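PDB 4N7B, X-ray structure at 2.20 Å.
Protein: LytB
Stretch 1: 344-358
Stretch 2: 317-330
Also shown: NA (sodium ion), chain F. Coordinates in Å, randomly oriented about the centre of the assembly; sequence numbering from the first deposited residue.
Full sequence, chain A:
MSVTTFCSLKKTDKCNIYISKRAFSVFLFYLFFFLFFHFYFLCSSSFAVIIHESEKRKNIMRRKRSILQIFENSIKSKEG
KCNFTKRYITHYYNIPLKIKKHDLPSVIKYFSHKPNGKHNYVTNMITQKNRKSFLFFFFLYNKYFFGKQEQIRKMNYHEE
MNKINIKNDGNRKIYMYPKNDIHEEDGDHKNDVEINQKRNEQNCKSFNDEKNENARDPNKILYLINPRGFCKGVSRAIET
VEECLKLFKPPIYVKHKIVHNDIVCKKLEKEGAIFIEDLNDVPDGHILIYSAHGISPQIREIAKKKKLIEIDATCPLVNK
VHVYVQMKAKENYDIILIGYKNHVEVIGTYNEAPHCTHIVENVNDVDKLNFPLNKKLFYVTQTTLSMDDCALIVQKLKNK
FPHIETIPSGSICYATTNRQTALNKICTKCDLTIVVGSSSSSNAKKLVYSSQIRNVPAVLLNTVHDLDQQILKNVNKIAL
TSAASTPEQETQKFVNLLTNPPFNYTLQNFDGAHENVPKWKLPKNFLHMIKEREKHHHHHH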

# COMPACT_ATOMS: atom_id res chain seq x y z
N VAL A 344 -0.20 -10.14 -0.31
CA VAL A 344 -0.95 -10.36 -1.55
C VAL A 344 -0.35 -9.67 -2.78
O VAL A 344 -0.38 -10.23 -3.89
CB VAL A 344 -2.44 -9.96 -1.44
CG1 VAL A 344 -3.15 -10.91 -0.53
CG2 VAL A 344 -2.58 -8.55 -0.93
N GLU A 345 0.15 -8.45 -2.61
CA GLU A 345 0.81 -7.76 -3.71
C GLU A 345 1.99 -8.53 -4.28
O GLU A 345 2.18 -8.60 -5.50
CB GLU A 345 1.30 -6.37 -3.29
CG GLU A 345 1.96 -5.65 -4.45
CD GLU A 345 2.74 -4.44 -4.03
OE1 GLU A 345 2.23 -3.65 -3.18
OE2 GLU A 345 3.88 -4.29 -4.53
N VAL A 346 2.80 -9.08 -3.39
CA VAL A 346 4.00 -9.80 -3.80
C VAL A 346 3.63 -11.09 -4.51
O VAL A 346 4.21 -11.45 -5.53
CB VAL A 346 4.88 -10.09 -2.60
CG1 VAL A 346 6.02 -11.04 -2.98
CG2 VAL A 346 5.42 -8.78 -2.01
N ILE A 347 2.63 -11.78 -3.97
CA ILE A 347 2.16 -13.02 -4.58
C ILE A 347 1.65 -12.75 -5.99
O ILE A 347 2.00 -13.47 -6.93
CB ILE A 347 1.06 -13.64 -3.72
CG1 ILE A 347 1.67 -14.18 -2.43
CG2 ILE A 347 0.33 -14.76 -4.47
CD1 ILE A 347 0.63 -14.48 -1.35
N GLY A 348 0.84 -11.70 -6.15
CA GLY A 348 0.27 -11.35 -7.44
C GLY A 348 1.34 -11.03 -8.48
O GLY A 348 1.27 -11.48 -9.61
N THR A 349 2.35 -10.26 -8.08
CA THR A 349 3.45 -9.92 -8.97
C THR A 349 4.28 -11.15 -9.33
O THR A 349 4.66 -11.36 -10.48
CB THR A 349 4.39 -8.90 -8.29
OG1 THR A 349 3.69 -7.66 -8.12
CG2 THR A 349 5.63 -8.68 -9.15
N TYR A 350 4.58 -11.96 -8.32
CA TYR A 350 5.33 -13.20 -8.51
C TYR A 350 4.69 -14.03 -9.62
O TYR A 350 5.37 -14.53 -10.50
CB TYR A 350 5.37 -14.00 -7.20
CG TYR A 350 6.08 -15.35 -7.31
CD1 TYR A 350 7.46 -15.45 -7.19
CD2 TYR A 350 5.37 -16.51 -7.56
CE1 TYR A 350 8.11 -16.68 -7.31
CE2 TYR A 350 6.01 -17.74 -7.68
CZ TYR A 350 7.37 -17.82 -7.55
OH TYR A 350 8.00 -19.05 -7.65
N ASN A 351 3.37 -14.16 -9.58
CA ASN A 351 2.71 -15.10 -10.48
C ASN A 351 2.62 -14.62 -11.92
O ASN A 351 2.05 -15.31 -12.76
CB ASN A 351 1.33 -15.47 -9.93
CG ASN A 351 1.42 -16.57 -8.90
OD1 ASN A 351 2.22 -17.49 -9.04
ND2 ASN A 351 0.61 -16.49 -7.86
N GLU A 352 3.20 -13.46 -12.22
CA GLU A 352 3.27 -13.01 -13.60
C GLU A 352 4.40 -13.74 -14.33
O GLU A 352 4.36 -13.89 -15.55
CB GLU A 352 3.48 -11.50 -13.67
CG GLU A 352 2.31 -10.67 -13.14
CD GLU A 352 1.13 -10.58 -14.11
OE1 GLU A 352 1.22 -11.13 -15.23
OE2 GLU A 352 0.11 -9.95 -13.75
N ALA A 353 5.41 -14.19 -13.59
CA ALA A 353 6.50 -14.97 -14.18
C ALA A 353 7.07 -15.94 -13.13
O ALA A 353 8.25 -15.88 -12.80
CB ALA A 353 7.59 -14.05 -14.71
N PRO A 354 6.22 -16.84 -12.62
CA PRO A 354 6.54 -17.66 -11.44
C PRO A 354 7.77 -18.57 -11.62
O PRO A 354 8.50 -18.80 -10.65
CB PRO A 354 5.27 -18.51 -11.25
CG PRO A 354 4.65 -18.57 -12.61
CD PRO A 354 4.97 -17.27 -13.28
N HIS A 355 8.01 -19.05 -12.83
CA HIS A 355 9.07 -20.03 -13.04
C HIS A 355 10.44 -19.38 -13.20
O HIS A 355 11.45 -20.07 -13.19
CB HIS A 355 8.76 -20.90 -14.26
CG HIS A 355 7.49 -21.69 -14.13
ND1 HIS A 355 7.02 -22.13 -12.92
CD2 HIS A 355 6.60 -22.10 -15.06
CE1 HIS A 355 5.89 -22.79 -13.10
NE2 HIS A 355 5.61 -22.78 -14.40
N CYS A 356 10.47 -18.05 -13.34
CA CYS A 356 11.75 -17.36 -13.47
C CYS A 356 11.88 -16.22 -12.47
O CYS A 356 12.73 -15.35 -12.61
CB CYS A 356 11.96 -16.87 -14.91
SG CYS A 356 10.80 -15.58 -15.38
N THR A 357 11.04 -16.22 -11.44
CA THR A 357 11.11 -15.20 -10.40
C THR A 357 11.59 -15.80 -9.07
O THR A 357 11.33 -16.97 -8.75
CB THR A 357 9.77 -14.47 -10.19
OG1 THR A 357 9.39 -13.80 -11.40
CG2 THR A 357 9.88 -13.44 -9.07
N HIS A 358 12.32 -14.99 -8.30
CA HIS A 358 12.85 -15.41 -7.01
C HIS A 358 12.59 -14.33 -5.98
O HIS A 358 13.08 -13.22 -6.11
CB HIS A 358 14.34 -15.65 -7.13
CG HIS A 358 14.70 -16.49 -8.32
ND1 HIS A 358 15.13 -17.79 -8.20
CD2 HIS A 358 14.67 -16.22 -9.64
CE1 HIS A 358 15.36 -18.28 -9.40
NE2 HIS A 358 15.09 -17.35 -10.30
NA NA F . 8.28 3.50 -15.92
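Stretch 2 317-330: LVNKVHVYVQMKAK

Stretch 2 is helical for nearly all its length, the helix already under way where it enters at Leu317, and runs in nearly the same direction as helix 344-350, with a crossing angle of -31° and a closest approach of axes of 9.6 Å. The contact continues past the end of the shorter helix, through the type I turn Tyr350 to Ala353 and on to Cys356 and Thr357.

The backbones come close where Thr349 CA lies 5.2 Å from His322 CA. The imidazole packs close to Gly348, whose O is 3.4 Å from His322 CE1; an ideal CB on Gly348 would stand 3.7 Å from that CE1, in contact but not in collision. The flat ring slides in with one face under Thr349 CA, 3.9 Å from the ring centroid. At the ring edge, His322 ND1 donates to Glu352 OE2 (2.8 Å), while a water links His322 NE2 (2.6 Å) to Glu345 O (2.7 Å), so both ring nitrogens have polar partners.

Beside the ring the surface turns apolar. Thr349 CG2 rests between Val321 CG1 (3.8 Å) and Val325 CG2 (3.9 Å). One helical turn after Val325 comes Ala329, and the small methyl of Ala353 fits against both: its CB is 3.7 Å from Val325 CG1 and 3.9 Å from Ala329 CB. Ala329 is short enough to admit Cys356, whose SG lies 3.7 Å from Ala329 CB.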

# COMPACT_ATOMS: atom_id res chain seq x y z
N LEU A 317 0.51 1.68 -10.21
CA LEU A 317 1.93 1.57 -9.86
C LEU A 317 2.26 0.17 -9.38
O LEU A 317 3.44 -0.22 -9.34
CB LEU A 317 2.34 2.63 -8.82
CG LEU A 317 2.08 4.09 -9.27
CD1 LEU A 317 2.34 5.07 -8.12
CD2 LEU A 317 2.92 4.45 -10.48
N VAL A 318 1.23 -0.59 -9.02
CA VAL A 318 1.39 -2.03 -8.84
C VAL A 318 1.39 -2.68 -10.23
O VAL A 318 2.23 -3.52 -10.53
CB VAL A 318 0.27 -2.64 -7.96
CG1 VAL A 318 0.26 -4.15 -8.06
CG2 VAL A 318 0.45 -2.20 -6.52
N ASN A 319 0.48 -2.25 -11.10
CA ASN A 319 0.46 -2.79 -12.45
C ASN A 319 1.79 -2.54 -13.13
O ASN A 319 2.26 -3.35 -13.93
CB ASN A 319 -0.67 -2.17 -13.27
CG ASN A 319 -0.72 -2.71 -14.68
OD1 ASN A 319 -1.09 -3.86 -14.89
ND2 ASN A 319 -0.38 -1.88 -15.65
N LYS A 320 2.41 -1.41 -12.82
CA LYS A 320 3.72 -1.08 -13.36
C LYS A 320 4.70 -2.23 -13.08
O LYS A 320 5.39 -2.69 -13.98
CB LYS A 320 4.21 0.19 -12.70
CG LYS A 320 5.62 0.59 -13.02
CD LYS A 320 5.94 1.80 -12.14
CE LYS A 320 7.23 2.48 -12.50
NZ LYS A 320 7.71 3.31 -11.36
N VAL A 321 4.72 -2.71 -11.85
CA VAL A 321 5.67 -3.77 -11.48
C VAL A 321 5.33 -5.05 -12.22
O VAL A 321 6.21 -5.69 -12.82
CB VAL A 321 5.70 -4.02 -9.95
CG1 VAL A 321 6.73 -5.07 -9.59
CG2 VAL A 321 6.04 -2.74 -9.23
N HIS A 322 4.05 -5.41 -12.23
CA HIS A 322 3.59 -6.60 -12.96
C HIS A 322 4.08 -6.57 -14.40
O HIS A 322 4.51 -7.58 -14.96
CB HIS A 322 2.06 -6.66 -12.97
CG HIS A 322 1.47 -7.14 -11.67
ND1 HIS A 322 0.52 -8.13 -11.61
CD2 HIS A 322 1.70 -6.75 -10.39
CE1 HIS A 322 0.19 -8.34 -10.34
NE2 HIS A 322 0.89 -7.51 -9.59
N VAL A 323 4.03 -5.38 -14.98
CA VAL A 323 4.30 -5.19 -16.39
C VAL A 323 5.80 -5.34 -16.69
O VAL A 323 6.18 -6.05 -17.62
CB VAL A 323 3.78 -3.80 -16.83
CG1 VAL A 323 4.58 -3.27 -17.98
CG2 VAL A 323 2.30 -3.90 -17.16
N TYR A 324 6.65 -4.69 -15.90
CA TYR A 324 8.09 -4.86 -16.08
C TYR A 324 8.50 -6.33 -15.94
O TYR A 324 9.37 -6.80 -16.66
CB TYR A 324 8.87 -4.00 -15.08
CG TYR A 324 9.15 -2.62 -15.61
CD1 TYR A 324 10.24 -2.36 -16.43
CD2 TYR A 324 8.28 -1.58 -15.34
CE1 TYR A 324 10.48 -1.09 -16.94
CE2 TYR A 324 8.50 -0.31 -15.83
CZ TYR A 324 9.60 -0.06 -16.62
OH TYR A 324 9.78 1.22 -17.10
N VAL A 325 7.87 -7.04 -15.02
CA VAL A 325 8.21 -8.43 -14.77
C VAL A 325 7.94 -9.28 -16.02
O VAL A 325 8.80 -10.07 -16.45
CB VAL A 325 7.43 -8.98 -13.57
CG1 VAL A 325 7.44 -10.49 -13.59
CG2 VAL A 325 8.01 -8.43 -12.26
N GLN A 326 6.76 -9.14 -16.59
CA GLN A 326 6.40 -9.87 -17.80
C GLN A 326 7.34 -9.50 -18.94
O GLN A 326 7.78 -10.35 -19.71
CB GLN A 326 4.97 -9.55 -18.21
CG GLN A 326 3.91 -10.29 -17.41
CD GLN A 326 2.49 -9.77 -17.71
OE1 GLN A 326 2.03 -8.82 -17.08
NE2 GLN A 326 1.81 -10.39 -18.67
N MET A 327 7.63 -8.21 -19.06
CA MET A 327 8.43 -7.71 -20.18
C MET A 327 9.86 -8.23 -20.14
O MET A 327 10.44 -8.59 -21.17
CB MET A 327 8.45 -6.19 -20.17
CG MET A 327 9.36 -5.58 -21.23
SD MET A 327 9.33 -3.78 -21.15
CE MET A 327 9.66 -3.43 -19.45
N LYS A 328 10.44 -8.24 -18.94
CA LYS A 328 11.82 -8.69 -18.79
C LYS A 328 11.92 -10.20 -18.84
O LYS A 328 12.93 -10.75 -19.28
CB LYS A 328 12.42 -8.14 -17.50
CG LYS A 328 12.67 -6.65 -17.58
CD LYS A 328 13.64 -6.34 -18.72
CE LYS A 328 13.78 -4.87 -18.95
NZ LYS A 328 14.87 -4.61 -19.92
N ALA A 329 10.87 -10.89 -18.40
CA ALA A 329 10.89 -12.34 -18.46
C ALA A 329 10.87 -12.77 -19.92
O ALA A 329 11.53 -13.73 -20.29
CB ALA A 329 9.71 -12.93 -17.73
N LYS A 330 10.13 -12.04 -20.75
CA LYS A 330 10.07 -12.37 -22.16
C LYS A 330 11.41 -12.07 -22.84
O LYS A 330 11.67 -12.56 -23.93
CB LYS A 330 8.94 -11.62 -22.86
CG LYS A 330 8.73 -12.05 -24.32
CD LYS A 330 7.70 -11.16 -25.03
CE LYS A 330 6.30 -11.32 -24.44
NZ LYS A 330 5.78 -12.71 -24.58
O HOH W 1 0.17 -7.79 -7.09